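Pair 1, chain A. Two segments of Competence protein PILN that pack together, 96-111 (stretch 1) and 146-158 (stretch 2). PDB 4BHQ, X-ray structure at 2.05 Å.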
# COMPACT_ATOMS: atom_id res chain seq x y z
N THR A 96 -4.33 -5.86 -23.28
CA THR A 96 -4.02 -6.00 -21.87
C THR A 96 -4.84 -4.96 -21.05
O THR A 96 -5.10 -3.85 -21.52
CB THR A 96 -2.52 -5.83 -21.59
OG1 THR A 96 -1.76 -6.61 -22.54
CG2 THR A 96 -2.21 -6.36 -20.22
N TYR A 97 -5.24 -5.34 -19.83
CA TYR A 97 -5.99 -4.44 -18.97
C TYR A 97 -7.24 -3.92 -19.71
O TYR A 97 -7.60 -2.74 -19.57
CB TYR A 97 -5.13 -3.25 -18.51
CG TYR A 97 -3.85 -3.63 -17.77
CD1 TYR A 97 -3.87 -4.56 -16.68
CD2 TYR A 97 -2.63 -3.19 -18.23
CE1 TYR A 97 -2.67 -4.93 -16.01
CE2 TYR A 97 -1.45 -3.54 -17.58
CZ TYR A 97 -1.48 -4.39 -16.46
OH TYR A 97 -0.28 -4.67 -15.91
N ASP A 98 -7.87 -4.82 -20.48
CA ASP A 98 -9.10 -4.54 -21.24
C ASP A 98 -8.98 -3.34 -22.10
O ASP A 98 -9.94 -2.59 -22.24
CB ASP A 98 -10.34 -4.32 -20.35
CG ASP A 98 -10.81 -5.62 -19.69
OD1 ASP A 98 -10.39 -6.73 -20.10
OD2 ASP A 98 -11.60 -5.52 -18.74
N GLY A 99 -7.79 -3.10 -22.62
CA GLY A 99 -7.57 -1.96 -23.51
C GLY A 99 -7.64 -0.58 -22.91
O GLY A 99 -7.55 0.41 -23.62
N LYS A 100 -7.74 -0.49 -21.58
CA LYS A 100 -7.53 0.80 -20.92
C LYS A 100 -6.09 1.29 -21.13
O LYS A 100 -5.16 0.48 -21.25
CB LYS A 100 -7.83 0.68 -19.45
CG LYS A 100 -9.16 0.05 -19.17
CD LYS A 100 -9.39 -0.07 -17.69
CE LYS A 100 -10.64 -0.93 -17.47
NZ LYS A 100 -11.28 -0.68 -16.16
N ARG A 101 -5.92 2.60 -21.23
CA ARG A 101 -4.61 3.13 -21.39
C ARG A 101 -4.08 3.51 -20.00
O ARG A 101 -4.46 4.50 -19.36
CB ARG A 101 -4.48 4.28 -22.43
CG ARG A 101 -3.06 4.87 -22.45
CD ARG A 101 -2.69 5.71 -23.70
NE ARG A 101 -3.05 5.10 -25.00
CZ ARG A 101 -2.93 5.71 -26.18
NH1 ARG A 101 -2.45 6.95 -26.25
NH2 ARG A 101 -3.31 5.09 -27.29
N ILE A 102 -3.12 2.68 -19.60
CA ILE A 102 -2.56 2.66 -18.29
C ILE A 102 -1.49 3.70 -18.20
O ILE A 102 -0.72 3.91 -19.14
CB ILE A 102 -2.04 1.21 -18.00
CG1 ILE A 102 -3.24 0.27 -18.01
CG2 ILE A 102 -1.33 1.08 -16.68
CD1 ILE A 102 -4.36 0.79 -17.17
N ARG A 103 -1.40 4.32 -17.04
CA ARG A 103 -0.35 5.29 -16.78
C ARG A 103 0.75 4.72 -15.82
O ARG A 103 1.95 4.97 -15.97
CB ARG A 103 -1.03 6.54 -16.25
CG ARG A 103 -0.09 7.70 -16.02
CD ARG A 103 0.49 8.18 -17.34
NE ARG A 103 1.48 9.23 -17.13
CZ ARG A 103 2.49 9.49 -17.94
NH1 ARG A 103 2.67 8.79 -19.05
NH2 ARG A 103 3.33 10.46 -17.63
N VAL A 104 0.31 3.94 -14.84
CA VAL A 104 1.22 3.33 -13.89
C VAL A 104 0.94 1.82 -13.73
O VAL A 104 -0.21 1.39 -13.72
CB VAL A 104 1.13 4.04 -12.51
CG1 VAL A 104 1.76 3.20 -11.44
CG2 VAL A 104 1.87 5.41 -12.59
N GLU A 105 1.99 1.05 -13.59
CA GLU A 105 1.81 -0.38 -13.36
C GLU A 105 2.46 -0.82 -12.06
O GLU A 105 3.64 -0.49 -11.80
CB GLU A 105 2.46 -1.18 -14.52
CG GLU A 105 2.19 -2.66 -14.44
CD GLU A 105 2.80 -3.41 -15.65
OE1 GLU A 105 4.01 -3.58 -15.71
OE2 GLU A 105 2.01 -3.83 -16.50
N PHE A 106 1.72 -1.62 -11.30
CA PHE A 106 2.23 -2.21 -10.05
C PHE A 106 2.46 -3.69 -10.26
O PHE A 106 1.55 -4.38 -10.70
CB PHE A 106 1.19 -2.04 -8.93
CG PHE A 106 1.05 -0.62 -8.47
CD1 PHE A 106 1.86 -0.12 -7.50
CD2 PHE A 106 0.04 0.19 -8.99
CE1 PHE A 106 1.74 1.20 -7.03
CE2 PHE A 106 -0.10 1.51 -8.52
CZ PHE A 106 0.78 2.01 -7.57
N ALA A 107 3.66 -4.15 -9.99
CA ALA A 107 3.91 -5.60 -9.99
C ALA A 107 3.85 -6.15 -8.57
O ALA A 107 4.54 -5.64 -7.66
CB ALA A 107 5.28 -5.88 -10.63
N LEU A 108 3.05 -7.19 -8.38
CA LEU A 108 2.68 -7.71 -7.07
C LEU A 108 3.09 -9.16 -6.88
O LEU A 108 2.76 -10.03 -7.75
CB LEU A 108 1.13 -7.64 -6.89
CG LEU A 108 0.41 -6.30 -7.13
CD1 LEU A 108 -1.10 -6.41 -6.83
CD2 LEU A 108 1.01 -5.19 -6.21
N GLN A 109 3.74 -9.43 -5.76
CA GLN A 109 3.93 -10.83 -5.28
C GLN A 109 3.19 -10.88 -3.98
O GLN A 109 3.34 -9.97 -3.11
CB GLN A 109 5.40 -11.13 -5.03
CG GLN A 109 6.24 -10.97 -6.25
CD GLN A 109 5.96 -12.07 -7.24
OE1 GLN A 109 5.68 -13.19 -6.81
NE2 GLN A 109 5.97 -11.76 -8.56
N GLY A 110 2.40 -11.92 -3.78
CA GLY A 110 1.63 -12.01 -2.54
C GLY A 110 1.25 -13.41 -2.11
O GLY A 110 1.68 -14.42 -2.71
N GLU A 111 0.42 -13.48 -1.10
CA GLU A 111 -0.03 -14.71 -0.48
C GLU A 111 -1.51 -14.46 -0.17
O GLU A 111 -1.84 -13.38 0.32
CB GLU A 111 0.61 -14.92 0.89
CG GLU A 111 2.06 -14.94 0.87
CD GLU A 111 2.61 -14.99 2.25
OE1 GLU A 111 1.82 -14.80 3.22
OE2 GLU A 111 3.82 -15.23 2.35
N LEU A 146 -1.60 -22.23 2.11
CA LEU A 146 -2.09 -20.97 1.50
C LEU A 146 -1.49 -20.80 0.10
O LEU A 146 -0.56 -21.53 -0.26
CB LEU A 146 -1.71 -19.76 2.36
CG LEU A 146 -0.33 -19.67 2.91
CD1 LEU A 146 0.58 -19.22 1.78
CD2 LEU A 146 -0.30 -18.71 4.15
N TYR A 147 -1.92 -19.78 -0.63
CA TYR A 147 -1.50 -19.58 -2.00
C TYR A 147 -0.53 -18.45 -2.15
O TYR A 147 -0.79 -17.34 -1.63
CB TYR A 147 -2.72 -19.28 -2.91
CG TYR A 147 -3.57 -20.48 -3.05
CD1 TYR A 147 -4.59 -20.75 -2.11
CD2 TYR A 147 -3.34 -21.39 -4.11
CE1 TYR A 147 -5.40 -21.89 -2.23
CE2 TYR A 147 -4.12 -22.56 -4.21
CZ TYR A 147 -5.15 -22.81 -3.25
OH TYR A 147 -5.94 -23.93 -3.38
N THR A 148 0.60 -18.70 -2.81
CA THR A 148 1.40 -17.56 -3.31
C THR A 148 0.81 -17.17 -4.64
O THR A 148 0.18 -18.00 -5.33
CB THR A 148 2.88 -17.96 -3.45
OG1 THR A 148 2.97 -19.14 -4.24
CG2 THR A 148 3.46 -18.31 -2.06
N PHE A 149 0.97 -15.92 -5.04
CA PHE A 149 0.44 -15.51 -6.31
C PHE A 149 1.24 -14.36 -6.84
O PHE A 149 1.99 -13.67 -6.07
CB PHE A 149 -1.08 -15.17 -6.26
CG PHE A 149 -1.41 -13.84 -5.54
CD1 PHE A 149 -1.58 -13.80 -4.16
CD2 PHE A 149 -1.51 -12.64 -6.29
CE1 PHE A 149 -1.88 -12.61 -3.47
CE2 PHE A 149 -1.84 -11.43 -5.64
CZ PHE A 149 -2.05 -11.42 -4.20
N SER A 150 1.11 -14.12 -8.13
CA SER A 150 1.64 -12.92 -8.75
C SER A 150 0.71 -12.32 -9.74
O SER A 150 -0.07 -13.03 -10.43
CB SER A 150 3.04 -13.18 -9.38
OG SER A 150 2.90 -13.98 -10.53
N ALA A 151 0.75 -11.00 -9.79
CA ALA A 151 -0.15 -10.23 -10.63
C ALA A 151 0.46 -8.89 -10.96
O ALA A 151 1.31 -8.36 -10.23
CB ALA A 151 -1.52 -10.04 -9.93
N ARG A 152 -0.01 -8.31 -12.06
CA ARG A 152 0.29 -6.91 -12.39
C ARG A 152 -1.04 -6.12 -12.37
O ARG A 152 -2.02 -6.60 -12.92
CB ARG A 152 0.95 -6.83 -13.78
CG ARG A 152 2.44 -7.22 -13.70
CD ARG A 152 3.10 -7.34 -15.12
NE ARG A 152 2.34 -8.35 -15.86
CZ ARG A 152 2.60 -8.82 -17.07
NH1 ARG A 152 3.63 -8.34 -17.77
NH2 ARG A 152 1.81 -9.77 -17.57
N VAL A 153 -1.04 -4.94 -11.71
CA VAL A 153 -2.21 -4.04 -11.70
C VAL A 153 -1.91 -2.76 -12.49
O VAL A 153 -0.92 -2.07 -12.22
CB VAL A 153 -2.68 -3.71 -10.25
CG1 VAL A 153 -3.62 -2.50 -10.22
CG2 VAL A 153 -3.40 -4.93 -9.66
N GLY A 154 -2.79 -2.42 -13.45
CA GLY A 154 -2.59 -1.20 -14.22
C GLY A 154 -3.56 -0.11 -13.70
O GLY A 154 -4.67 -0.40 -13.32
N VAL A 155 -3.08 1.14 -13.66
CA VAL A 155 -3.88 2.27 -13.22
C VAL A 155 -3.89 3.36 -14.28
O VAL A 155 -2.83 3.77 -14.78
CB VAL A 155 -3.31 2.88 -11.88
CG1 VAL A 155 -4.39 3.81 -11.25
CG2 VAL A 155 -2.97 1.71 -10.94
N THR A 156 -5.11 3.81 -14.59
CA THR A 156 -5.37 4.92 -15.55
C THR A 156 -5.16 6.27 -14.93
O THR A 156 -5.19 6.43 -13.70
CB THR A 156 -6.83 4.97 -16.03
OG1 THR A 156 -7.65 5.32 -14.93
CG2 THR A 156 -7.28 3.62 -16.61
N GLY A 157 -4.93 7.26 -15.80
CA GLY A 157 -4.80 8.65 -15.38
C GLY A 157 -6.05 9.16 -14.67
O GLY A 157 -5.97 10.13 -13.91
N GLY A 158 -7.18 8.49 -14.91
CA GLY A 158 -8.43 8.74 -14.17
C GLY A 158 -9.22 9.92 -14.70
O GLY A 158 -8.70 10.70 -15.53
O HOH W 1 -4.92 7.04 -18.43

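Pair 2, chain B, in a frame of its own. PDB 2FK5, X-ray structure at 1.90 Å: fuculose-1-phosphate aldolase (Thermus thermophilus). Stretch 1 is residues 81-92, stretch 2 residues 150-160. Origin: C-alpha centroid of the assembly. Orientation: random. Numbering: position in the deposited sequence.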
# COMPACT_ATOMS: atom_id res chain seq x y z
N THR B 81 16.72 -20.15 25.46
CA THR B 81 16.31 -20.99 24.35
C THR B 81 17.27 -20.87 23.17
O THR B 81 18.21 -20.08 23.21
CB THR B 81 14.91 -20.61 23.83
OG1 THR B 81 15.00 -19.38 23.11
CG2 THR B 81 13.94 -20.42 24.99
N GLY B 82 17.01 -21.65 22.12
CA GLY B 82 17.84 -21.60 20.93
C GLY B 82 17.23 -20.68 19.89
O GLY B 82 17.58 -20.73 18.71
N ALA B 83 16.32 -19.82 20.32
CA ALA B 83 15.66 -18.89 19.40
C ALA B 83 16.68 -18.10 18.60
O ALA B 83 17.69 -17.67 19.14
CB ALA B 83 14.76 -17.95 20.16
N ARG B 84 16.41 -17.92 17.31
CA ARG B 84 17.27 -17.14 16.42
C ARG B 84 16.60 -15.81 16.07
O ARG B 84 17.23 -14.90 15.53
CB ARG B 84 17.59 -17.93 15.15
CG ARG B 84 18.52 -19.11 15.39
CD ARG B 84 19.83 -18.64 16.02
NE ARG B 84 20.85 -19.68 16.01
CZ ARG B 84 22.09 -19.51 16.44
NH1 ARG B 84 22.47 -18.34 16.93
NH2 ARG B 84 22.96 -20.51 16.37
N ALA B 85 15.31 -15.70 16.38
CA ALA B 85 14.56 -14.48 16.12
C ALA B 85 13.30 -14.50 16.96
O ALA B 85 12.79 -15.56 17.30
CB ALA B 85 14.21 -14.36 14.63
N LEU B 86 12.80 -13.32 17.31
CA LEU B 86 11.58 -13.23 18.12
C LEU B 86 10.68 -12.09 17.64
O LEU B 86 11.16 -11.00 17.35
CB LEU B 86 11.94 -12.99 19.59
CG LEU B 86 10.79 -13.04 20.61
CD1 LEU B 86 10.21 -14.46 20.64
CD2 LEU B 86 11.31 -12.66 21.99
N VAL B 87 9.39 -12.37 17.54
CA VAL B 87 8.43 -11.34 17.14
C VAL B 87 7.37 -11.24 18.22
O VAL B 87 6.77 -12.24 18.60
CB VAL B 87 7.70 -11.68 15.80
CG1 VAL B 87 6.52 -10.73 15.60
CG2 VAL B 87 8.66 -11.56 14.63
N HIS B 88 7.16 -10.02 18.72
CA HIS B 88 6.13 -9.78 19.71
C HIS B 88 5.12 -8.88 19.00
O HIS B 88 5.47 -7.80 18.50
CB HIS B 88 6.69 -9.05 20.94
CG HIS B 88 5.66 -8.76 21.98
ND1 HIS B 88 5.62 -7.57 22.67
CD2 HIS B 88 4.62 -9.49 22.44
CE1 HIS B 88 4.59 -7.58 23.50
NE2 HIS B 88 3.96 -8.73 23.38
N ALA B 89 3.88 -9.33 18.92
CA ALA B 89 2.84 -8.56 18.25
C ALA B 89 1.57 -8.60 19.07
O ALA B 89 1.52 -9.20 20.14
CB ALA B 89 2.60 -9.13 16.86
N HIS B 90 0.53 -7.95 18.55
CA HIS B 90 -0.74 -7.90 19.26
C HIS B 90 -1.92 -8.34 18.40
O HIS B 90 -2.79 -7.54 18.06
CB HIS B 90 -0.97 -6.49 19.80
CG HIS B 90 0.07 -6.07 20.79
ND1 HIS B 90 1.36 -5.76 20.43
CD2 HIS B 90 0.04 -5.99 22.14
CE1 HIS B 90 2.08 -5.51 21.51
NE2 HIS B 90 1.30 -5.65 22.56
N PRO B 91 -1.95 -9.62 18.05
CA PRO B 91 -3.03 -10.17 17.23
C PRO B 91 -4.33 -10.00 18.03
O PRO B 91 -4.52 -10.64 19.06
CB PRO B 91 -2.62 -11.62 17.05
CG PRO B 91 -1.88 -11.93 18.33
CD PRO B 91 -1.06 -10.69 18.55
N ARG B 92 -5.21 -9.12 17.55
CA ARG B 92 -6.44 -8.79 18.26
C ARG B 92 -7.37 -9.94 18.61
O ARG B 92 -7.81 -10.05 19.77
CB ARG B 92 -7.21 -7.72 17.48
CG ARG B 92 -6.35 -6.52 17.15
NE ARG B 92 -6.12 -4.51 15.78
CZ ARG B 92 -6.46 -3.44 15.08
NH1 ARG B 92 -7.73 -3.19 14.80
NH2 ARG B 92 -5.52 -2.60 14.64
N GLY B 150 -4.18 -10.94 27.64
CA GLY B 150 -4.47 -9.52 27.59
C GLY B 150 -3.37 -8.62 27.09
O GLY B 150 -3.53 -7.40 27.09
N HIS B 151 -2.24 -9.18 26.68
CA HIS B 151 -1.18 -8.32 26.17
C HIS B 151 -0.93 -8.58 24.69
O HIS B 151 -1.27 -7.75 23.84
CB HIS B 151 0.10 -8.50 26.98
CG HIS B 151 1.17 -7.51 26.63
ND1 HIS B 151 0.90 -6.18 26.37
CD2 HIS B 151 2.51 -7.64 26.50
CE1 HIS B 151 2.02 -5.54 26.10
NE2 HIS B 151 3.02 -6.41 26.17
N GLY B 152 -0.36 -9.73 24.37
CA GLY B 152 -0.08 -10.03 22.98
C GLY B 152 0.46 -11.44 22.87
O GLY B 152 0.08 -12.31 23.63
N ALA B 153 1.37 -11.64 21.92
CA ALA B 153 1.94 -12.96 21.70
C ALA B 153 3.40 -12.86 21.26
O ALA B 153 3.84 -11.82 20.78
CB ALA B 153 1.14 -13.70 20.64
N PHE B 154 4.12 -13.97 21.42
CA PHE B 154 5.52 -14.07 21.03
C PHE B 154 5.64 -15.30 20.13
O PHE B 154 5.01 -16.32 20.40
CB PHE B 154 6.42 -14.26 22.25
CG PHE B 154 6.49 -13.06 23.15
CD1 PHE B 154 5.50 -12.82 24.09
CD2 PHE B 154 7.53 -12.14 23.03
CE1 PHE B 154 5.55 -11.69 24.90
CE2 PHE B 154 7.58 -11.01 23.83
CZ PHE B 154 6.59 -10.78 24.76
N ALA B 155 6.42 -15.19 19.06
CA ALA B 155 6.65 -16.32 18.16
C ALA B 155 8.14 -16.37 17.89
O ALA B 155 8.76 -15.33 17.71
CB ALA B 155 5.89 -16.13 16.85
N VAL B 156 8.70 -17.57 17.85
CA VAL B 156 10.13 -17.72 17.64
C VAL B 156 10.50 -18.27 16.28
O VAL B 156 9.77 -19.06 15.69
CB VAL B 156 10.75 -18.67 18.70
CG1 VAL B 156 10.33 -18.26 20.08
CG2 VAL B 156 10.33 -20.11 18.43
N GLY B 157 11.66 -17.84 15.79
CA GLY B 157 12.19 -18.31 14.52
C GLY B 157 13.45 -19.09 14.86
O GLY B 157 14.19 -18.67 15.75
N LEU B 158 13.70 -20.21 14.18
CA LEU B 158 14.85 -21.04 14.50
C LEU B 158 15.89 -21.23 13.40
O LEU B 158 16.96 -21.76 13.66
CB LEU B 158 14.38 -22.41 14.98
CG LEU B 158 13.55 -22.44 16.26
CD1 LEU B 158 12.97 -23.83 16.47
CD2 LEU B 158 14.41 -22.05 17.44
N LYS B 159 15.58 -20.79 12.19
CA LYS B 159 16.51 -20.93 11.08
C LYS B 159 17.85 -20.24 11.34
O LYS B 159 17.93 -19.28 12.10
CB LYS B 159 15.86 -20.41 9.80
CG LYS B 159 14.69 -21.28 9.35
CD LYS B 159 14.02 -20.76 8.10
CE LYS B 159 12.88 -21.68 7.66
N GLU B 160 18.91 -20.74 10.70
CA GLU B 160 20.26 -20.20 10.88
C GLU B 160 20.46 -18.76 10.42
O GLU B 160 21.09 -17.97 11.12
CB GLU B 160 21.28 -21.10 10.19

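The sharpest difference between these two contacts lies at one matched cross-strand pair. In pair 1, A107(A) faces R152(A), and little passes between their side chains: CB of A107(A) comes no nearer than 4.4 Å to CG of R152(A). In pair 2 the same two positions hold H88(B) and F154(B), whose rings form an offset stack, with centroids 4.0 Å apart and planes only 8° from parallel. The backbone hardly registers the exchange, which illustrates a general principle: an antiparallel ladder fixes where side chains start, not how they fill the space beside it.

The shared frame is a two-stranded antiparallel ladder, its strand axes 4.6 Å apart at closest approach in pair 1 and 4.7 Å in pair 2. Fourteen central residues superpose to 0.6 Å. Hydrogen-bonded pairs recur at matching positions: V104(A) with V155(A) and A85(B) with G157(B), F106(A) with V153(A) and V87(B) with A155(B), L108(A) with A151(A) and A89(B) with A153(B). The central rung is typical, with N of F106(A) 2.8 Å from O of V153(A), and N of V87(B) 3.0 Å from O of A155(B). Even the entry to the ladder agrees. One carbonyl accepts two successive amides: O of V155(A) lies 2.7 Å from N of R103(A) and 3.1 Å from N of V104(A), while O of G157(B) lies 2.8 Å from N of R84(B) and 3.2 Å from N of A85(B), the last bond being weak.

On the face carrying F106(A) and V153(A), pair 1 builds an apolar layer from large residues. CE2 of F106(A) meets CG2 of V155(A) at 3.8 Å, and CD1 of L108(A) meets CG2 of V153(A) at 3.9 Å. The corresponding face of pair 2 is much slimmer: V87(B) replaces the phenylalanine, A89(B) the leucine, A155(B) the valine V153(A), and G157(B) the valine V155(A).

On the opposite face the contrast is one of chemistry more than of size. The side-chain centres of E105(A) and L86(B) fall 0.8 Å apart after superposition, but their chemistry differs. The carboxylate of E105(A) accepts a hydrogen bond from the tyrosine of its own stretch, OH of Y97(A) to OE2 at 2.5 Å, whereas L86(B) packs its CD1 3.8 Å from CG1 of V156(B) and its CD2 4.0 Å from CD2 of F154(B). The residue matching V156(B) is G154(A), and here the absence of a side chain matters. Its CA sits over the face of the Y97(A) ring, 4.1 Å from the ring centroid, and an ideal CB would come within 2.9 Å of CG1 of I102(A), a clash. In pair 2 the counterpart of I102(A) is the smaller A83(B), whose CB rests 4.3 Å from CB of V156(B).

In pair 1 the large apolar side chains of the ladder thus gather on the face of F106(A) and V153(A); in pair 2 the large apolar and aromatic ones lie on the face of L86(B) and F154(B), with small apolar residues on the other. A common backbone accommodates both.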